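Local coordinates for protein-tyrosine-phosphatase PTP1 (Arabidopsis thaliana, PDB 6KRW) that removes phosphate from phosphotyrosine in proteins, dephosphorylates and probably inhibits the MAP kinase MPK6 and, together with MKP1, modulates plant defence, at residues V124-P130 against M194-H198; R217-K221 against D297-D301. All blocks are in the same frame, centred on the assembly; numbering follows the deposited sequence.

Contact 1. Residues V124-P130 against M194-H198; sequences VIQQHCP and MSVLH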
loop_
_atom_site.group_PDB
_atom_site.type_symbol
_atom_site.label_atom_id
_atom_site.label_comp_id
_atom_site.label_asym_id
_atom_site.label_seq_id
_atom_site.Cartn_x
_atom_site.Cartn_y
_atom_site.Cartn_z
ATOM N N VAL A 124 1.626 -13.063 -4.531
ATOM C CA VAL A 124 2.919 -12.389 -4.848
ATOM C C VAL A 124 3.515 -13.013 -6.112
ATOM O O VAL A 124 3.978 -12.272 -6.997
ATOM C CB VAL A 124 3.895 -12.506 -3.663
ATOM C CG1 VAL A 124 5.286 -12.054 -4.054
ATOM C CG2 VAL A 124 3.387 -11.753 -2.453
ATOM N N ILE A 125 3.545 -14.340 -6.174
ATOM C CA ILE A 125 4.144 -15.029 -7.348
ATOM C C ILE A 125 3.281 -14.774 -8.584
ATOM O O ILE A 125 3.838 -14.387 -9.629
ATOM C CB ILE A 125 4.315 -16.524 -7.054
ATOM C CG1 ILE A 125 5.300 -16.726 -5.900
ATOM C CG2 ILE A 125 4.737 -17.267 -8.314
ATOM C CD1 ILE A 125 5.375 -18.163 -5.416
ATOM N N GLN A 126 1.966 -14.988 -8.479
ATOM C CA GLN A 126 1.073 -14.896 -9.661
ATOM C C GLN A 126 1.077 -13.477 -10.229
ATOM O O GLN A 126 1.022 -13.338 -11.454
ATOM C CB GLN A 126 -0.340 -15.316 -9.273
ATOM C CG GLN A 126 -0.490 -16.817 -9.027
ATOM C CD GLN A 126 -1.932 -17.229 -8.864
ATOM O OE1 GLN A 126 -2.843 -16.402 -8.978
ATOM N NE2 GLN A 126 -2.139 -18.510 -8.593
ATOM N N GLN A 127 1.165 -12.461 -9.372
ATOM C CA GLN A 127 1.144 -11.040 -9.806
ATOM C C GLN A 127 2.571 -10.504 -9.998
ATOM O O GLN A 127 2.722 -9.354 -10.392
ATOM C CB GLN A 127 0.382 -10.223 -8.772
ATOM C CG GLN A 127 -1.084 -10.625 -8.602
ATOM C CD GLN A 127 -1.861 -10.552 -9.889
ATOM O OE1 GLN A 127 -1.579 -9.708 -10.738
ATOM N NE2 GLN A 127 -2.834 -11.452 -10.029
ATOM N N HIS A 128 3.588 -11.329 -9.753
ATOM C CA HIS A 128 5.040 -10.959 -9.841
ATOM C C HIS A 128 5.295 -9.591 -9.188
ATOM O O HIS A 128 5.909 -8.696 -9.809
ATOM C CB HIS A 128 5.562 -11.057 -11.282
ATOM C CG HIS A 128 4.805 -10.292 -12.312
ATOM N ND1 HIS A 128 5.001 -8.946 -12.513
ATOM C CD2 HIS A 128 3.811 -10.658 -13.152
ATOM C CE1 HIS A 128 4.160 -8.510 -13.442
ATOM N NE2 HIS A 128 3.446 -9.545 -13.869
ATOM N N CYS A 129 4.848 -9.443 -7.946
ATOM C CA CYS A 129 4.997 -8.170 -7.195
ATOM C C CYS A 129 6.450 -8.000 -6.791
ATOM O O CYS A 129 6.967 -8.872 -6.127
ATOM C CB CYS A 129 4.141 -8.167 -5.940
ATOM S SG CYS A 129 2.376 -8.336 -6.315
ATOM N N PRO A 130 7.139 -6.914 -7.195
ATOM C CA PRO A 130 8.553 -6.760 -6.842
ATOM C C PRO A 130 8.813 -6.253 -5.414
ATOM O O PRO A 130 9.957 -6.391 -4.927
ATOM C CB PRO A 130 9.034 -5.740 -7.879
ATOM C CG PRO A 130 7.817 -4.896 -8.154
ATOM C CD PRO A 130 6.689 -5.909 -8.174
ATOM N N MET A 194 11.996 -16.089 -7.444
ATOM C CA MET A 194 11.613 -14.672 -7.604
ATOM C C MET A 194 12.097 -13.847 -6.407
ATOM O O MET A 194 11.931 -14.282 -5.249
ATOM C CB MET A 194 10.095 -14.573 -7.713
ATOM C CG MET A 194 9.595 -13.173 -7.746
ATOM S SD MET A 194 7.825 -13.216 -8.066
ATOM C CE MET A 194 7.276 -11.809 -7.112
ATOM N N SER A 195 12.693 -12.690 -6.684
ATOM C CA SER A 195 13.219 -11.766 -5.647
ATOM C C SER A 195 12.161 -10.718 -5.311
ATOM O O SER A 195 11.621 -10.102 -6.218
ATOM C CB SER A 195 14.513 -11.131 -6.084
ATOM O OG SER A 195 15.511 -12.121 -6.227
ATOM N N VAL A 196 11.916 -10.521 -4.021
ATOM C CA VAL A 196 10.965 -9.506 -3.522
ATOM C C VAL A 196 11.656 -8.683 -2.448
ATOM O O VAL A 196 12.155 -9.284 -1.480
ATOM C CB VAL A 196 9.709 -10.186 -2.964
ATOM C CG1 VAL A 196 8.753 -9.143 -2.412
ATOM C CG2 VAL A 196 9.048 -11.068 -4.017
ATOM N N LEU A 197 11.655 -7.364 -2.606
ATOM C CA LEU A 197 12.124 -6.475 -1.509
ATOM C C LEU A 197 10.957 -6.172 -0.569
ATOM O O LEU A 197 9.913 -5.629 -1.013
ATOM C CB LEU A 197 12.722 -5.177 -2.053
ATOM C CG LEU A 197 13.275 -4.237 -0.975
ATOM C CD1 LEU A 197 14.445 -4.865 -0.230
ATOM C CD2 LEU A 197 13.669 -2.906 -1.598
ATOM N N HIS A 198 11.116 -6.570 0.678
ATOM C CA HIS A 198 10.163 -6.352 1.782
ATOM C C HIS A 198 10.643 -5.179 2.615
ATOM O O HIS A 198 11.785 -5.215 3.129
ATOM C CB HIS A 198 9.976 -7.634 2.567
ATOM C CG HIS A 198 8.931 -7.616 3.621
ATOM N ND1 HIS A 198 9.144 -7.146 4.899
ATOM C CD2 HIS A 198 7.653 -8.070 3.585
ATOM C CE1 HIS A 198 8.068 -7.328 5.635
ATOM N NE2 HIS A 198 7.106 -7.870 4.823
HETATM O O HOH W 1 12.349 -7.373 -6.248
#
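Met194 reaches from the strand into the turn that ends helix 117-126, and its methyl CE does most of the touching. The side chain runs extended through chi1 and chi2, with CG anti to the backbone N (174°), and bends only at chi3. That bend sets CE 3.1 Å from Cys129 O and 3.3 Å from Val124 O, between a carbonyl of the last helical turn and one just past the turn that ends it. SD stands 4.0 Å from His128 CA. Val124 meets the methionine at an oblique angle: its CG1 lies 3.7 Å from Met194 CE and also touches Val196 CG2 (3.9 Å), so one valine methyl bridges two strand residues. With an alanine here the SD and CE atoms are gone, which would probably open a gap between the strand and the helix end and leave Val124 CG1 with Val196 CG2 as its side-chain neighbour on the strand.

The turn itself is a Schellman motif: His128 takes positive phi, Cys129 N bonds back to Val124 O and His128 N to Ile125 O. The His128 imidazole leads away from the strand and bonds through ND1 to Leu230 O. Beyond the turn, Pro130 O accepts Leu197 N at 3.0 Å, with an N-H...O angle of 157°, and a water donates to both Pro130 O and Ser195 O. Val124 and Cys129 also pack on Ile234 of strand 233-236. Here helix 117-126 hands over to strand 131-134, which pairs in parallel with strand 194-200 in the central mixed sheet of the protein tyrosine phosphatase fold.

Contact 2. Residues R217-K221 against D297-D301; sequences REILK and DELED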
loop_
_atom_site.group_PDB
_atom_site.type_symbol
_atom_site.label_atom_id
_atom_site.label_comp_id
_atom_site.label_asym_id
_atom_site.label_seq_id
_atom_site.Cartn_x
_atom_site.Cartn_y
_atom_site.Cartn_z
ATOM N N ARG A 217 8.725 8.945 3.760
ATOM C CA ARG A 217 9.308 9.481 2.508
ATOM C C ARG A 217 10.521 8.652 2.076
ATOM O O ARG A 217 10.748 8.543 0.868
ATOM C CB ARG A 217 9.600 10.972 2.662
ATOM C CG ARG A 217 8.329 11.805 2.672
ATOM C CD ARG A 217 8.579 13.294 2.683
ATOM N NE ARG A 217 9.440 13.718 3.767
ATOM C CZ ARG A 217 10.709 14.082 3.645
ATOM N NH1 ARG A 217 11.310 14.056 2.466
ATOM N NH2 ARG A 217 11.370 14.483 4.710
ATOM N N GLU A 218 11.288 8.080 3.009
ATOM C CA GLU A 218 12.400 7.209 2.575
ATOM C C GLU A 218 11.856 5.990 1.819
ATOM O O GLU A 218 12.498 5.555 0.853
ATOM C CB GLU A 218 13.252 6.816 3.778
ATOM C CG GLU A 218 14.462 6.022 3.348
ATOM C CD GLU A 218 15.445 5.679 4.453
ATOM O OE1 GLU A 218 15.641 6.500 5.355
ATOM O OE2 GLU A 218 15.853 4.546 4.448
ATOM N N ILE A 219 10.718 5.443 2.239
ATOM C CA ILE A 219 10.121 4.309 1.470
ATOM C C ILE A 219 9.888 4.776 0.029
ATOM O O ILE A 219 10.307 4.091 -0.904
ATOM C CB ILE A 219 8.817 3.832 2.114
ATOM C CG1 ILE A 219 9.010 3.363 3.556
ATOM C CG2 ILE A 219 8.148 2.766 1.239
ATOM C CD1 ILE A 219 7.731 3.045 4.287
ATOM N N LEU A 220 9.279 5.945 -0.144
ATOM C CA LEU A 220 9.011 6.434 -1.519
ATOM C C LEU A 220 10.323 6.662 -2.267
ATOM O O LEU A 220 10.430 6.285 -3.450
ATOM C CB LEU A 220 8.178 7.718 -1.437
ATOM C CG LEU A 220 7.973 8.450 -2.761
ATOM C CD1 LEU A 220 7.292 7.533 -3.781
ATOM C CD2 LEU A 220 7.145 9.713 -2.548
ATOM N N LYS A 221 11.325 7.227 -1.589
ATOM C CA LYS A 221 12.617 7.496 -2.258
ATOM C C LYS A 221 13.253 6.184 -2.733
ATOM O O LYS A 221 13.814 6.168 -3.859
ATOM C CB LYS A 221 13.541 8.234 -1.304
ATOM C CG LYS A 221 13.113 9.657 -1.001
ATOM C CD LYS A 221 14.014 10.329 0.022
ATOM C CE LYS A 221 13.489 11.681 0.468
ATOM N NZ LYS A 221 13.463 12.664 -0.643
ATOM N N ASP A 297 6.593 17.923 2.148
ATOM C CA ASP A 297 8.010 17.668 2.543
ATOM C C ASP A 297 8.744 17.047 1.353
ATOM O O ASP A 297 9.893 17.438 1.083
ATOM C CB ASP A 297 8.085 16.765 3.769
ATOM C CG ASP A 297 7.626 17.461 5.035
ATOM O OD1 ASP A 297 7.425 18.697 4.988
ATOM O OD2 ASP A 297 7.419 16.754 6.055
ATOM N N GLU A 298 8.057 16.158 0.613
ATOM C CA GLU A 298 8.754 15.490 -0.504
ATOM C C GLU A 298 8.941 16.473 -1.658
ATOM O O GLU A 298 9.999 16.450 -2.310
ATOM C CB GLU A 298 8.062 14.203 -0.918
ATOM C CG GLU A 298 8.883 13.414 -1.910
ATOM C CD GLU A 298 10.232 12.952 -1.401
ATOM O OE1 GLU A 298 10.421 12.974 -0.187
ATOM O OE2 GLU A 298 11.048 12.549 -2.227
ATOM N N LEU A 299 7.926 17.281 -1.956
ATOM C CA LEU A 299 8.049 18.308 -3.022
ATOM C C LEU A 299 9.159 19.317 -2.676
ATOM O O LEU A 299 9.815 19.788 -3.623
ATOM C CB LEU A 299 6.713 19.019 -3.231
ATOM C CG LEU A 299 5.630 18.183 -3.916
ATOM C CD1 LEU A 299 4.288 18.891 -3.890
ATOM C CD2 LEU A 299 6.036 17.841 -5.351
ATOM N N GLU A 300 9.393 19.611 -1.394
ATOM C CA GLU A 300 10.514 20.500 -0.990
ATOM C C GLU A 300 11.850 19.813 -1.297
ATOM O O GLU A 300 12.741 20.505 -1.832
ATOM C CB GLU A 300 10.394 20.874 0.482
ATOM C CG GLU A 300 9.315 21.878 0.748
ATOM C CD GLU A 300 9.064 22.206 2.211
ATOM O OE1 GLU A 300 9.623 21.507 3.116
ATOM O OE2 GLU A 300 8.326 23.198 2.446
ATOM N N ASP A 301 11.963 18.510 -1.031
ATOM C CA ASP A 301 13.190 17.743 -1.375
ATOM C C ASP A 301 13.393 17.745 -2.889
ATOM O O ASP A 301 14.528 17.992 -3.328
ATOM C CB ASP A 301 13.101 16.304 -0.891
ATOM C CG ASP A 301 13.481 16.129 0.557
ATOM O OD1 ASP A 301 13.806 17.135 1.204
ATOM O OD2 ASP A 301 13.445 14.986 1.018
HETATM O O HOH W 2 10.444 16.113 7.333
HETATM O O HOH W 3 13.737 16.279 3.764
#
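A salt-bridge network of Arg217, Lys221, Glu298 and Asp301 joins two helices of the phosphatase domain, 214-223 and the C-terminal helix 285-303. The segment axes come no nearer than 11.4 Å and cross at -49°, so long side chains span the distance. Arg217 and Lys221, one turn apart, face Glu298 and Asp301, three residues apart on the other helix. The Arg217 chain bends at chi3 (-54°), which turns the guanidinium across Asp297: Asp297 CB lies over one face, 3.3 Å from Arg217 NE, while both partner oxygens sit at the edge, close to the guanidinium plane. Arg217 NH1 is shared between them. It meets Glu298 OE1 nearly along the C-O axis in a fairly straight bond (160°), and approaches Asp301 OD2 at 2.7 Å from above the carboxylate plane in a more bent one.

Lys221 crosses Glu298 obliquely and Asp301 at about a right angle, its last torsion (chi4) bent so that NZ reaches both acids. NZ lies 2.9 Å from Glu298 OE2, on the syn side, and makes a weak bond to Glu298 OE1. Two cations thus meet two carboxylates, an arrangement likely to keep all four charged. The aliphatic part of Glu298 is touched by Leu220: CD2 lies 4.1 Å from Glu298 CG. Leu220 also touches Tyr247 and His251 of helix 242-259. Glu298 OE2 has a second partner in Tyr224 OH, and Thr213 OG1 bonds both Asp297 OD2 and Arg217 NE. Water extends the network: one molecule accepts from Arg217 NH2 and donates to Asp301 OD1. The other oxygen of that carboxylate, Asp301 OD2, takes Lys221 NZ at 2.9 Å on its anti side, so it accepts from both cations.

In the fold
From the N terminus the chain runs through helix 117-126 into contact 1, which closes when strand 194-200 returns beside the start of strand 131-134; the intervening residues include the antiparallel strands 158-160, 163-172 and 178-186 at one end of the sheet. Helix 214-223 then opens contact 2. Before that contact closes on helix 285-303, the chain passes strand 233-236, the signature loop from the active-site Cys237 to Arg243, which probably binds the substrate phosphate, and helices 242-259 and 267-277. The two contacts are therefore in series, neither nesting nor crossing. The centres of contacts 1 and 2 lie about 24 Å apart, and the two do not touch. Contact 1 ties a helix end to the sheet, contact 2 helix to helix.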